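Local coordinates for protein putative phytoene/squalene synthase YisP (Bacillus subtilis subsp. subtilis, PDB 3WE9) that hydrolyses farnesyl diphosphate to farnesol and diphosphate, releasing diphosphate more readily from it than from the geranyl or geranylgeranyl compounds, and takes part in biofilm formation, at residues A[14-19]-A[43-48]; A[146-151]-A[225-230]; A[185-190]-A[198-203]. All coordinates share one frame; numbering follows the deposited sequence.

Interaction 1: residues A[14-19]-A[43-48]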
ATOM      1  N   ALA A  14     -19.184  12.651  -3.622  1.00 35.21           N
ATOM      2  CA  ALA A  14     -18.558  11.624  -2.801  1.00 33.45           C
ATOM      3  C   ALA A  14     -17.215  11.183  -3.375  1.00 32.93           C
ATOM      4  O   ALA A  14     -16.276  10.926  -2.625  1.00 31.70           O
ATOM      5  CB  ALA A  14     -19.487  10.426  -2.661  1.00 31.59           C
ATOM      6  N   TYR A  15     -17.125  11.083  -4.700  1.00 33.09           N
ATOM      7  CA  TYR A  15     -15.871  10.682  -5.338  1.00 32.35           C
ATOM      8  C   TYR A  15     -14.776  11.722  -5.085  1.00 33.38           C
ATOM      9  O   TYR A  15     -13.655  11.380  -4.703  1.00 30.92           O
ATOM     10  CB  TYR A  15     -16.056  10.511  -6.849  1.00 30.13           C
ATOM     11  CG  TYR A  15     -16.399   9.105  -7.312  1.00 27.46           C
ATOM     12  CD1 TYR A  15     -15.612   8.010  -6.941  1.00 26.73           C
ATOM     13  CD2 TYR A  15     -17.463   8.879  -8.191  1.00 26.95           C
ATOM     14  CE1 TYR A  15     -15.871   6.722  -7.443  1.00 21.41           C
ATOM     15  CE2 TYR A  15     -17.730   7.603  -8.697  1.00 23.56           C
ATOM     16  CZ  TYR A  15     -16.928   6.530  -8.322  1.00 24.86           C
ATOM     17  OH  TYR A  15     -17.172   5.272  -8.835  1.00 22.05           O
ATOM     18  N   GLN A  16     -15.102  12.991  -5.313  1.00 34.84           N
ATOM     19  CA  GLN A  16     -14.141  14.066  -5.098  1.00 36.52           C
ATOM     20  C   GLN A  16     -13.611  14.039  -3.678  1.00 36.32           C
ATOM     21  O   GLN A  16     -12.426  14.268  -3.440  1.00 35.70           O
ATOM     22  CB  GLN A  16     -14.777  15.426  -5.385  1.00 38.61           C
ATOM     23  CG  GLN A  16     -14.919  15.705  -6.861  1.00 42.99           C
ATOM     24  CD  GLN A  16     -13.648  15.371  -7.621  1.00 44.83           C
ATOM     25  OE1 GLN A  16     -12.567  15.861  -7.292  1.00 47.48           O
ATOM     26  NE2 GLN A  16     -13.773  14.529  -8.641  1.00 45.41           N
ATOM     27  N   GLN A  17     -14.491  13.750  -2.732  1.00 36.42           N
ATOM     28  CA  GLN A  17     -14.082  13.689  -1.343  1.00 37.71           C
ATOM     29  C   GLN A  17     -13.192  12.468  -1.136  1.00 36.33           C
ATOM     30  O   GLN A  17     -12.278  12.489  -0.313  1.00 35.83           O
ATOM     31  CB  GLN A  17     -15.317  13.650  -0.445  1.00 40.11           C
ATOM     32  CG  GLN A  17     -16.190  14.879  -0.650  1.00 44.42           C
ATOM     33  CD  GLN A  17     -17.378  14.938   0.284  1.00 47.06           C
ATOM     34  OE1 GLN A  17     -18.179  15.875   0.224  1.00 48.69           O
ATOM     35  NE2 GLN A  17     -17.502  13.943   1.156  1.00 48.37           N
ATOM     36  N   CYS A  18     -13.450  11.403  -1.891  1.00 33.93           N
ATOM     37  CA  CYS A  18     -12.618  10.209  -1.785  1.00 32.23           C
ATOM     38  C   CYS A  18     -11.215  10.587  -2.253  1.00 31.88           C
ATOM     39  O   CYS A  18     -10.222  10.121  -1.699  1.00 31.69           O
ATOM     40  CB  CYS A  18     -13.169   9.073  -2.656  1.00 31.36           C
ATOM     41  SG  CYS A  18     -14.614   8.213  -1.974  1.00 29.11           S
ATOM     42  N   GLY A  19     -11.149  11.451  -3.265  1.00 31.48           N
ATOM     43  CA  GLY A  19      -9.871  11.895  -3.800  1.00 33.05           C
ATOM     44  C   GLY A  19      -9.105  12.805  -2.853  1.00 34.74           C
ATOM     45  O   GLY A  19      -7.872  12.764  -2.801  1.00 34.13           O
ATOM     46  N   ALA A  43     -12.637   5.536  -9.234  1.00 20.84           N
ATOM     47  CA  ALA A  43     -12.978   4.245  -8.647  1.00 18.65           C
ATOM     48  C   ALA A  43     -11.872   3.847  -7.669  1.00 18.54           C
ATOM     49  O   ALA A  43     -12.141   3.342  -6.582  1.00 18.26           O
ATOM     50  CB  ALA A  43     -13.112   3.188  -9.745  1.00 20.30           C
ATOM     51  N   SER A  44     -10.624   4.074  -8.063  1.00 16.81           N
ATOM     52  CA  SER A  44      -9.489   3.738  -7.207  1.00 19.97           C
ATOM     53  C   SER A  44      -9.525   4.571  -5.929  1.00 19.49           C
ATOM     54  O   SER A  44      -9.203   4.069  -4.853  1.00 19.72           O
ATOM     55  CB  SER A  44      -8.169   3.975  -7.943  1.00 20.62           C
ATOM     56  OG  SER A  44      -8.032   3.061  -9.017  1.00 31.23           O
ATOM     57  N   TRP A  45      -9.893   5.844  -6.053  1.00 18.33           N
ATOM     58  CA  TRP A  45      -9.980   6.707  -4.878  1.00 19.68           C
ATOM     59  C   TRP A  45     -10.975   6.098  -3.897  1.00 20.59           C
ATOM     60  O   TRP A  45     -10.716   6.022  -2.699  1.00 22.03           O
ATOM     61  CB  TRP A  45     -10.471   8.108  -5.247  1.00 19.26           C
ATOM     62  CG  TRP A  45      -9.556   8.926  -6.113  1.00 17.82           C
ATOM     63  CD1 TRP A  45      -8.232   8.707  -6.369  1.00 18.37           C
ATOM     64  CD2 TRP A  45      -9.909  10.121  -6.812  1.00 19.62           C
ATOM     65  NE1 TRP A  45      -7.738   9.696  -7.190  1.00 20.29           N
ATOM     66  CE2 TRP A  45      -8.749  10.579  -7.475  1.00 20.40           C
ATOM     67  CE3 TRP A  45     -11.097  10.854  -6.940  1.00 19.92           C
ATOM     68  CZ2 TRP A  45      -8.743  11.742  -8.259  1.00 23.69           C
ATOM     69  CZ3 TRP A  45     -11.093  12.007  -7.719  1.00 23.91           C
ATOM     70  CH2 TRP A  45      -9.919  12.439  -8.369  1.00 24.10           C
ATOM     71  N   ALA A  46     -12.121   5.667  -4.418  1.00 21.54           N
ATOM     72  CA  ALA A  46     -13.165   5.071  -3.593  1.00 22.53           C
ATOM     73  C   ALA A  46     -12.648   3.846  -2.851  1.00 24.05           C
ATOM     74  O   ALA A  46     -12.871   3.695  -1.645  1.00 25.21           O
ATOM     75  CB  ALA A  46     -14.377   4.690  -4.467  1.00 22.59           C
ATOM     76  N   VAL A  47     -11.964   2.967  -3.576  1.00 23.88           N
ATOM     77  CA  VAL A  47     -11.421   1.750  -2.981  1.00 24.78           C
ATOM     78  C   VAL A  47     -10.417   2.052  -1.870  1.00 25.63           C
ATOM     79  O   VAL A  47     -10.513   1.496  -0.774  1.00 25.88           O
ATOM     80  CB  VAL A  47     -10.743   0.859  -4.049  1.00 24.28           C
ATOM     81  CG1 VAL A  47      -9.974  -0.279  -3.377  1.00 24.71           C
ATOM     82  CG2 VAL A  47     -11.802   0.297  -4.994  1.00 24.13           C
ATOM     83  N   LEU A  48      -9.463   2.935  -2.143  1.00 25.70           N
ATOM     84  CA  LEU A  48      -8.464   3.275  -1.134  1.00 27.57           C
ATOM     85  C   LEU A  48      -9.042   4.107   0.013  1.00 27.40           C
ATOM     86  O   LEU A  48      -8.563   4.024   1.143  1.00 28.17           O
ATOM     87  CB  LEU A  48      -7.278   4.000  -1.775  1.00 27.64           C
ATOM     88  CG  LEU A  48      -6.461   3.165  -2.771  1.00 28.23           C
ATOM     89  CD1 LEU A  48      -5.181   3.911  -3.122  1.00 29.68           C
ATOM     90  CD2 LEU A  48      -6.126   1.808  -2.167  1.00 30.88           C
TER
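Ala43 meets Tyr15 at the start of the 43-48 segment: CE1 of the phenol ring comes to 3.9 Å from Ala43 N, although the methyl of Ala43 points away from helix 6-25. Trp45, two residues further on, carries the largest share of the contact. Its CG stands anti to the carbonyl carbon (chi1 -66°), and the indole runs on from there to lie against the backbone of 14-19. Gly19 CA sits over one face of the six-membered ring in a CH-pi contact, 3.8 Å from the centroid and displaced toward the rim. The lack of a side chain at Gly19 permits this approach, since a CB there would collide with Trp45 CE3. That same CE3 lies 3.4 Å from Tyr15 O, a carbonyl that already accepts the helical bond from Gly19 N. At the indole edge, in the ring plane, Gln16 NE2 reaches within 3.8 Å of Trp45 CZ3, with the amide turned almost perpendicular to the ring (83°). Cys18 CB packs on Trp45 CB at 3.9 Å, and its sulfur continues to Ala46, where SG is 3.8 Å from CA. The methyl of Ala46 also touches Tyr15 CE1, so Cys18 and Tyr15 both bear on this small residue. This is helix-helix packing, without hydrogen bonds, in the all-helical phytoene/squalene synthase fold. Helix 6-25 and helix 38-54 approach to 8.2 Å between their local axes, at 66°; Phe30 meets the Trp45 ring, helix 84-94 packs on Tyr15 through Ala86, His89 and Ala90, and helix 118-140 packs on Ala43 and Val47.

Interaction 2: residues A[146-151]-A[225-230]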
ATOM      1  N   ASP A 146      -6.581 -12.774 -14.960  1.00 44.56           N
ATOM      2  CA  ASP A 146      -5.993 -14.011 -14.453  1.00 45.39           C
ATOM      3  C   ASP A 146      -4.469 -13.934 -14.464  1.00 44.59           C
ATOM      4  O   ASP A 146      -3.804 -14.391 -13.535  1.00 44.40           O
ATOM      5  CB  ASP A 146      -6.446 -15.198 -15.309  1.00 47.82           C
ATOM      6  CG  ASP A 146      -7.649 -15.915 -14.728  1.00 50.62           C
ATOM      7  OD1 ASP A 146      -8.591 -15.240 -14.259  1.00 51.35           O
ATOM      8  OD2 ASP A 146      -7.655 -17.165 -14.752  1.00 53.29           O
ATOM      9  N   GLN A 147      -3.927 -13.349 -15.526  1.00 43.53           N
ATOM     10  CA  GLN A 147      -2.483 -13.211 -15.683  1.00 42.66           C
ATOM     11  C   GLN A 147      -1.845 -12.123 -14.814  1.00 40.67           C
ATOM     12  O   GLN A 147      -0.638 -12.155 -14.572  1.00 40.15           O
ATOM     13  CB  GLN A 147      -2.146 -12.914 -17.145  1.00 45.36           C
ATOM     14  CG  GLN A 147      -2.459 -14.031 -18.124  1.00 48.07           C
ATOM     15  CD  GLN A 147      -2.133 -13.637 -19.553  1.00 50.80           C
ATOM     16  OE1 GLN A 147      -1.011 -13.222 -19.854  1.00 51.45           O
ATOM     17  NE2 GLN A 147      -3.114 -13.759 -20.441  1.00 52.38           N
ATOM     18  N   LEU A 148      -2.648 -11.167 -14.351  1.00 37.78           N
ATOM     19  CA  LEU A 148      -2.143 -10.053 -13.544  1.00 34.51           C
ATOM     20  C   LEU A 148      -2.534 -10.073 -12.063  1.00 32.35           C
ATOM     21  O   LEU A 148      -2.107  -9.208 -11.293  1.00 29.90           O
ATOM     22  CB  LEU A 148      -2.611  -8.731 -14.163  1.00 34.84           C
ATOM     23  CG  LEU A 148      -2.062  -8.356 -15.543  1.00 33.85           C
ATOM     24  CD1 LEU A 148      -2.850  -7.191 -16.110  1.00 34.13           C
ATOM     25  CD2 LEU A 148      -0.587  -8.009 -15.425  1.00 34.66           C
ATOM     26  N   LYS A 149      -3.349 -11.045 -11.669  1.00 29.11           N
ATOM     27  CA  LYS A 149      -3.803 -11.162 -10.286  1.00 28.44           C
ATOM     28  C   LYS A 149      -2.640 -11.259  -9.302  1.00 28.41           C
ATOM     29  O   LYS A 149      -2.599 -10.542  -8.302  1.00 28.20           O
ATOM     30  CB  LYS A 149      -4.705 -12.388 -10.144  1.00 29.74           C
ATOM     31  CG  LYS A 149      -5.234 -12.661  -8.741  1.00 31.90           C
ATOM     32  CD  LYS A 149      -5.988 -13.990  -8.735  1.00 34.96           C
ATOM     33  CE  LYS A 149      -6.300 -14.483  -7.329  1.00 36.96           C
ATOM     34  NZ  LYS A 149      -7.443 -13.783  -6.697  1.00 39.27           N
ATOM     35  N   GLN A 150      -1.701 -12.155  -9.591  1.00 28.63           N
ATOM     36  CA  GLN A 150      -0.532 -12.357  -8.741  1.00 28.52           C
ATOM     37  C   GLN A 150       0.265 -11.056  -8.600  1.00 26.94           C
ATOM     38  O   GLN A 150       0.723 -10.712  -7.505  1.00 25.45           O
ATOM     39  CB  GLN A 150       0.356 -13.452  -9.340  1.00 31.40           C
ATOM     40  CG  GLN A 150       1.581 -13.799  -8.520  1.00 37.38           C
ATOM     41  CD  GLN A 150       2.469 -14.813  -9.219  1.00 40.62           C
ATOM     42  OE1 GLN A 150       2.031 -15.919  -9.546  1.00 44.13           O
ATOM     43  NE2 GLN A 150       3.725 -14.441  -9.453  1.00 41.04           N
ATOM     44  N   ALA A 151       0.415 -10.334  -9.708  1.00 23.07           N
ATOM     45  CA  ALA A 151       1.159  -9.079  -9.711  1.00 22.08           C
ATOM     46  C   ALA A 151       0.475  -7.995  -8.882  1.00 20.10           C
ATOM     47  O   ALA A 151       1.140  -7.215  -8.201  1.00 18.32           O
ATOM     48  CB  ALA A 151       1.356  -8.592 -11.141  1.00 20.98           C
ATOM     49  N   LEU A 225       2.368  -6.595 -19.124  1.00 28.67           N
ATOM     50  CA  LEU A 225       1.071  -7.243 -19.317  1.00 28.69           C
ATOM     51  C   LEU A 225      -0.127  -6.361 -18.984  1.00 28.19           C
ATOM     52  O   LEU A 225      -1.239  -6.634 -19.430  1.00 27.67           O
ATOM     53  CB  LEU A 225       0.977  -8.518 -18.483  1.00 28.59           C
ATOM     54  CG  LEU A 225       1.969  -9.635 -18.803  1.00 30.40           C
ATOM     55  CD1 LEU A 225       1.716 -10.798 -17.859  1.00 30.57           C
ATOM     56  CD2 LEU A 225       1.820 -10.071 -20.255  1.00 30.81           C
ATOM     57  N   PHE A 226       0.085  -5.324 -18.183  1.00 25.28           N
ATOM     58  CA  PHE A 226      -1.010  -4.426 -17.832  1.00 23.77           C
ATOM     59  C   PHE A 226      -1.394  -3.604 -19.053  1.00 21.22           C
ATOM     60  O   PHE A 226      -0.545  -3.294 -19.883  1.00 21.20           O
ATOM     61  CB  PHE A 226      -0.586  -3.478 -16.710  1.00 22.40           C
ATOM     62  CG  PHE A 226      -0.655  -4.088 -15.344  1.00 21.85           C
ATOM     63  CD1 PHE A 226      -1.855  -4.100 -14.639  1.00 22.74           C
ATOM     64  CD2 PHE A 226       0.476  -4.657 -14.764  1.00 23.03           C
ATOM     65  CE1 PHE A 226      -1.931  -4.670 -13.364  1.00 21.87           C
ATOM     66  CE2 PHE A 226       0.413  -5.231 -13.493  1.00 23.83           C
ATOM     67  CZ  PHE A 226      -0.793  -5.236 -12.792  1.00 22.58           C
ATOM     68  N   PRO A 227      -2.679  -3.241 -19.178  1.00 21.84           N
ATOM     69  CA  PRO A 227      -3.083  -2.439 -20.338  1.00 20.97           C
ATOM     70  C   PRO A 227      -2.393  -1.080 -20.267  1.00 21.71           C
ATOM     71  O   PRO A 227      -2.070  -0.601 -19.172  1.00 21.59           O
ATOM     72  CB  PRO A 227      -4.602  -2.345 -20.182  1.00 22.02           C
ATOM     73  CG  PRO A 227      -4.806  -2.439 -18.696  1.00 19.99           C
ATOM     74  CD  PRO A 227      -3.830  -3.523 -18.301  1.00 20.99           C
ATOM     75  N   GLN A 228      -2.156  -0.461 -21.421  1.00 20.15           N
ATOM     76  CA  GLN A 228      -1.489   0.836 -21.444  1.00 22.51           C
ATOM     77  C   GLN A 228      -2.115   1.874 -20.514  1.00 22.47           C
ATOM     78  O   GLN A 228      -1.392   2.658 -19.896  1.00 22.83           O
ATOM     79  CB  GLN A 228      -1.442   1.399 -22.869  1.00 23.59           C
ATOM     80  CG  GLN A 228      -0.598   0.574 -23.826  1.00 28.44           C
ATOM     81  CD  GLN A 228       0.895   0.664 -23.537  1.00 31.80           C
ATOM     82  OE1 GLN A 228       1.654  -0.251 -23.860  1.00 35.14           O
ATOM     83  NE2 GLN A 228       1.323   1.775 -22.948  1.00 34.30           N
ATOM     84  N   TYR A 229      -3.442   1.885 -20.400  1.00 19.59           N
ATOM     85  CA  TYR A 229      -4.084   2.877 -19.547  1.00 19.91           C
ATOM     86  C   TYR A 229      -3.736   2.774 -18.061  1.00 20.78           C
ATOM     87  O   TYR A 229      -3.937   3.732 -17.326  1.00 19.92           O
ATOM     88  CB  TYR A 229      -5.614   2.873 -19.741  1.00 22.62           C
ATOM     89  CG  TYR A 229      -6.368   1.644 -19.252  1.00 20.33           C
ATOM     90  CD1 TYR A 229      -6.650   1.456 -17.894  1.00 20.64           C
ATOM     91  CD2 TYR A 229      -6.839   0.696 -20.157  1.00 20.00           C
ATOM     92  CE1 TYR A 229      -7.390   0.352 -17.455  1.00 21.41           C
ATOM     93  CE2 TYR A 229      -7.574  -0.410 -19.734  1.00 19.98           C
ATOM     94  CZ  TYR A 229      -7.848  -0.580 -18.389  1.00 22.32           C
ATOM     95  OH  TYR A 229      -8.573  -1.683 -17.985  1.00 24.19           O
ATOM     96  N   SER A 230      -3.208   1.634 -17.615  1.00 20.89           N
ATOM     97  CA  SER A 230      -2.849   1.493 -16.199  1.00 23.24           C
ATOM     98  C   SER A 230      -1.364   1.204 -15.929  1.00 24.77           C
ATOM     99  O   SER A 230      -0.946   1.106 -14.771  1.00 22.89           O
ATOM    100  CB  SER A 230      -3.725   0.417 -15.525  1.00 23.14           C
ATOM    101  OG  SER A 230      -3.494  -0.878 -16.055  1.00 24.81           O
TER
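Leu148 and Phe226 form the centre of this contact, which is mainly apolar and has no hydrogen bond between the segments. The CH-pi component comes from one methyl of the leucine: Leu148 CD2 stands over a face of the Phe226 ring, 3.6 Å from the centroid and 16° off the normal. The other methyl, Leu148 CD1, also meets the ring, 3.6 Å from Phe226 CD1. With CG anti to the carbonyl carbon (chi1 -66°), the branch point is placed where its two methyls spread across the phenyl group.

The aliphatic contacts extend to the residues flanking the phenylalanine. Leu148 CD2 is pressed against Leu225 CB at 3.5 Å, tighter than a usual carbon-carbon contact, whereas Leu148 CD1 lies a looser 4.4 Å from Pro227 CD. Ala151, one turn along the helix, adds its methyl, CB, 4.2 Å from Phe226 CE2. An alanine in place of Phe226 removes the ring under Leu148 CD1 and CD2, and would probably open a gap between Leu148 and Ala151 and let the leucine end turn more freely. At the exposed margin Gln147 and Leu225 cross at about a right angle, their nearest atoms being Gln147 OE1 and Leu225 CD1, 4.2 Å apart.

Beyond the segments, Phe226 also packs on Gln231 and Val234 of helix 228-250. In this all-helical fold of the phytoene/squalene synthase family, the connection between helices 199-221 and 228-250 is laid against the beginning of helix 145-165 through Leu148 and Phe226, an apolar packing of loop on helix.

Interaction 3: residues A[185-190]-A[198-203]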
ATOM      1  N   PHE A 185      19.506 -11.918  14.201  1.00 19.89           N
ATOM      2  CA  PHE A 185      20.574 -10.931  14.184  1.00 19.52           C
ATOM      3  C   PHE A 185      20.993 -10.356  15.536  1.00 20.32           C
ATOM      4  O   PHE A 185      21.863  -9.492  15.595  1.00 19.90           O
ATOM      5  CB  PHE A 185      20.173  -9.802  13.223  1.00 18.35           C
ATOM      6  CG  PHE A 185      19.811 -10.293  11.845  1.00 17.61           C
ATOM      7  CD1 PHE A 185      20.753 -10.969  11.064  1.00 17.57           C
ATOM      8  CD2 PHE A 185      18.520 -10.128  11.348  1.00 15.28           C
ATOM      9  CE1 PHE A 185      20.407 -11.480   9.806  1.00 17.95           C
ATOM     10  CE2 PHE A 185      18.160 -10.634  10.094  1.00 17.83           C
ATOM     11  CZ  PHE A 185      19.110 -11.314   9.320  1.00 16.35           C
ATOM     12  N   GLY A 186      20.380 -10.834  16.613  1.00 20.58           N
ATOM     13  CA  GLY A 186      20.736 -10.351  17.936  1.00 20.40           C
ATOM     14  C   GLY A 186      20.167  -8.996  18.329  1.00 20.21           C
ATOM     15  O   GLY A 186      20.754  -8.300  19.159  1.00 21.21           O
ATOM     16  N   TYR A 187      19.038  -8.609  17.738  1.00 17.08           N
ATOM     17  CA  TYR A 187      18.406  -7.340  18.078  1.00 15.98           C
ATOM     18  C   TYR A 187      17.472  -7.642  19.242  1.00 16.46           C
ATOM     19  O   TYR A 187      16.548  -8.450  19.118  1.00 16.58           O
ATOM     20  CB  TYR A 187      17.612  -6.784  16.887  1.00 14.88           C
ATOM     21  CG  TYR A 187      17.156  -5.352  17.087  1.00 15.95           C
ATOM     22  CD1 TYR A 187      18.082  -4.337  17.344  1.00 17.21           C
ATOM     23  CD2 TYR A 187      15.804  -5.011  17.030  1.00 14.51           C
ATOM     24  CE1 TYR A 187      17.668  -3.019  17.541  1.00 15.77           C
ATOM     25  CE2 TYR A 187      15.381  -3.695  17.225  1.00 16.63           C
ATOM     26  CZ  TYR A 187      16.324  -2.706  17.484  1.00 16.18           C
ATOM     27  OH  TYR A 187      15.915  -1.406  17.696  1.00 16.12           O
ATOM     28  N   THR A 188      17.701  -6.978  20.369  1.00 16.34           N
ATOM     29  CA  THR A 188      16.918  -7.229  21.577  1.00 18.96           C
ATOM     30  C   THR A 188      15.630  -6.441  21.767  1.00 19.11           C
ATOM     31  O   THR A 188      15.448  -5.379  21.188  1.00 19.33           O
ATOM     32  CB  THR A 188      17.788  -6.979  22.815  1.00 18.71           C
ATOM     33  OG1 THR A 188      18.105  -5.581  22.886  1.00 19.74           O
ATOM     34  CG2 THR A 188      19.082  -7.766  22.712  1.00 19.57           C
ATOM     35  N   GLU A 189      14.737  -6.979  22.603  1.00 20.42           N
ATOM     36  CA  GLU A 189      13.485  -6.301  22.921  1.00 21.58           C
ATOM     37  C   GLU A 189      13.845  -4.949  23.527  1.00 19.93           C
ATOM     38  O   GLU A 189      13.172  -3.952  23.287  1.00 21.75           O
ATOM     39  CB  GLU A 189      12.671  -7.104  23.944  1.00 21.65           C
ATOM     40  CG  GLU A 189      11.968  -8.338  23.398  1.00 22.60           C
ATOM     41  CD  GLU A 189      10.737  -8.001  22.582  1.00 23.60           C
ATOM     42  OE1 GLU A 189      10.363  -6.809  22.523  1.00 24.18           O
ATOM     43  OE2 GLU A 189      10.131  -8.932  22.002  1.00 22.40           O
ATOM     44  N   ALA A 190      14.912  -4.925  24.322  1.00 23.19           N
ATOM     45  CA  ALA A 190      15.362  -3.688  24.960  1.00 23.54           C
ATOM     46  C   ALA A 190      15.816  -2.681  23.907  1.00 24.36           C
ATOM     47  O   ALA A 190      15.506  -1.492  24.011  1.00 23.71           O
ATOM     48  CB  ALA A 190      16.500  -3.977  25.938  1.00 25.66           C
ATOM     49  N   ASN A 198      21.110   0.022  15.481  1.00 19.76           N
ATOM     50  CA  ASN A 198      22.453  -0.525  15.440  1.00 18.21           C
ATOM     51  C   ASN A 198      22.515  -1.500  14.277  1.00 19.10           C
ATOM     52  O   ASN A 198      21.544  -1.635  13.524  1.00 18.37           O
ATOM     53  CB  ASN A 198      22.791  -1.236  16.760  1.00 20.03           C
ATOM     54  CG  ASN A 198      21.707  -2.211  17.201  1.00 21.07           C
ATOM     55  OD1 ASN A 198      20.946  -2.721  16.378  1.00 18.57           O
ATOM     56  ND2 ASN A 198      21.646  -2.482  18.504  1.00 20.26           N
ATOM     57  N   LYS A 199      23.654  -2.170  14.122  1.00 19.12           N
ATOM     58  CA  LYS A 199      23.837  -3.134  13.043  1.00 18.95           C
ATOM     59  C   LYS A 199      22.778  -4.236  13.092  1.00 17.57           C
ATOM     60  O   LYS A 199      22.249  -4.646  12.062  1.00 16.40           O
ATOM     61  CB  LYS A 199      25.232  -3.756  13.123  1.00 21.91           C
ATOM     62  CG  LYS A 199      25.509  -4.793  12.041  1.00 25.79           C
ATOM     63  CD  LYS A 199      25.374  -4.194  10.644  1.00 28.46           C
ATOM     64  CE  LYS A 199      25.722  -5.221   9.568  1.00 31.79           C
ATOM     65  NZ  LYS A 199      25.549  -4.682   8.191  1.00 28.77           N
ATOM     66  N   ALA A 200      22.478  -4.714  14.294  1.00 18.93           N
ATOM     67  CA  ALA A 200      21.474  -5.762  14.479  1.00 15.74           C
ATOM     68  C   ALA A 200      20.126  -5.288  13.936  1.00 15.27           C
ATOM     69  O   ALA A 200      19.375  -6.066  13.337  1.00 14.63           O
ATOM     70  CB  ALA A 200      21.352  -6.107  15.959  1.00 15.81           C
ATOM     71  N   PHE A 201      19.810  -4.015  14.147  1.00 13.07           N
ATOM     72  CA  PHE A 201      18.550  -3.489  13.647  1.00 12.70           C
ATOM     73  C   PHE A 201      18.523  -3.354  12.132  1.00 14.17           C
ATOM     74  O   PHE A 201      17.539  -3.730  11.489  1.00 11.90           O
ATOM     75  CB  PHE A 201      18.215  -2.121  14.242  1.00 11.34           C
ATOM     76  CG  PHE A 201      16.992  -1.498  13.623  1.00 13.45           C
ATOM     77  CD1 PHE A 201      15.741  -2.094  13.783  1.00 12.67           C
ATOM     78  CD2 PHE A 201      17.095  -0.366  12.820  1.00 12.26           C
ATOM     79  CE1 PHE A 201      14.607  -1.574  13.148  1.00 12.51           C
ATOM     80  CE2 PHE A 201      15.971   0.163  12.180  1.00 13.49           C
ATOM     81  CZ  PHE A 201      14.723  -0.445  12.343  1.00 14.92           C
ATOM     82  N   THR A 202      19.592  -2.810  11.554  1.00 13.15           N
ATOM     83  CA  THR A 202      19.624  -2.634  10.109  1.00 14.23           C
ATOM     84  C   THR A 202      19.581  -3.983   9.393  1.00 13.58           C
ATOM     85  O   THR A 202      18.991  -4.097   8.318  1.00 14.29           O
ATOM     86  CB  THR A 202      20.862  -1.809   9.656  1.00 15.68           C
ATOM     87  OG1 THR A 202      22.063  -2.444  10.103  1.00 18.55           O
ATOM     88  CG2 THR A 202      20.790  -0.397  10.232  1.00 17.79           C
ATOM     89  N   MET A 203      20.200  -5.003   9.983  1.00 12.88           N
ATOM     90  CA  MET A 203      20.162  -6.339   9.391  1.00 13.78           C
ATOM     91  C   MET A 203      18.733  -6.879   9.431  1.00 12.56           C
ATOM     92  O   MET A 203      18.275  -7.518   8.486  1.00 12.42           O
ATOM     93  CB  MET A 203      21.097  -7.290  10.141  1.00 15.32           C
ATOM     94  CG  MET A 203      22.561  -7.032   9.844  1.00 20.12           C
ATOM     95  SD  MET A 203      23.629  -8.139  10.761  1.00 31.17           S
ATOM     96  CE  MET A 203      23.673  -9.557   9.649  1.00 27.97           C
TER
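A Schellman motif ends helix 179-185, and the turn it makes packs against the first turn of helix 199-221. Gly186, with its positive phi, is the C-prime residue, and the backbone emerging from it brings Tyr187 alongside Ala200. The methyl of Ala200 fits into this turn, its CB 3.4 Å from Phe185 O and 3.9 Å from Tyr187 CB.

On one flank, Met203 covers a face of the Phe185 ring. Its CB makes a CH-pi contact 3.9 Å from the centroid, and the bend at chi3 (86°) brings CE to 3.5 Å from Phe185 CD1. The sulfur makes an oblique Met-aromatic contact with the same ring.

The other flank joins Tyr187 to the N-cap of helix 199-221. Asn198, the N-cap residue, has CG between its backbone N and carbonyl carbon (chi1 49°), and OD1 accepts from Phe201 N at 2.8 Å, nearly along the C=O axis. That oxygen also lies 3.4 Å from Tyr187 CD1, with the amide turned 87° from the phenol plane. Phe201 CB stands over one face of the Tyr187 ring, 3.9 Å from its centroid; the two side chains run side by side. The phenol OH is hydrogen-bonded to Thr196 O in the intervening loop, while Phe256 meets both Tyr187 and Phe201.

How the interactions relate
The three contacts do not touch one another in this all-helical chain of the phytoene/squalene synthase family. Interaction 1 comes first in sequence and joins helix 6-25 to helix 38-54, with helix 27-33 between them. Interaction 2 links residues 74 positions apart at their closest ends, and interaction 3 is nested inside the loop it closes. The centres of interactions 1 and 2 are about 21 Å apart, with about 8 Å between nearest atoms. Interaction 3 lies across the chain's centre from both, about 40 Å from interaction 1 and about 38 Å from interaction 2, centre to centre. Helix 199-221 runs from interaction 3 toward the connection used by interaction 2, so one helix links these opposite sides of the monomer.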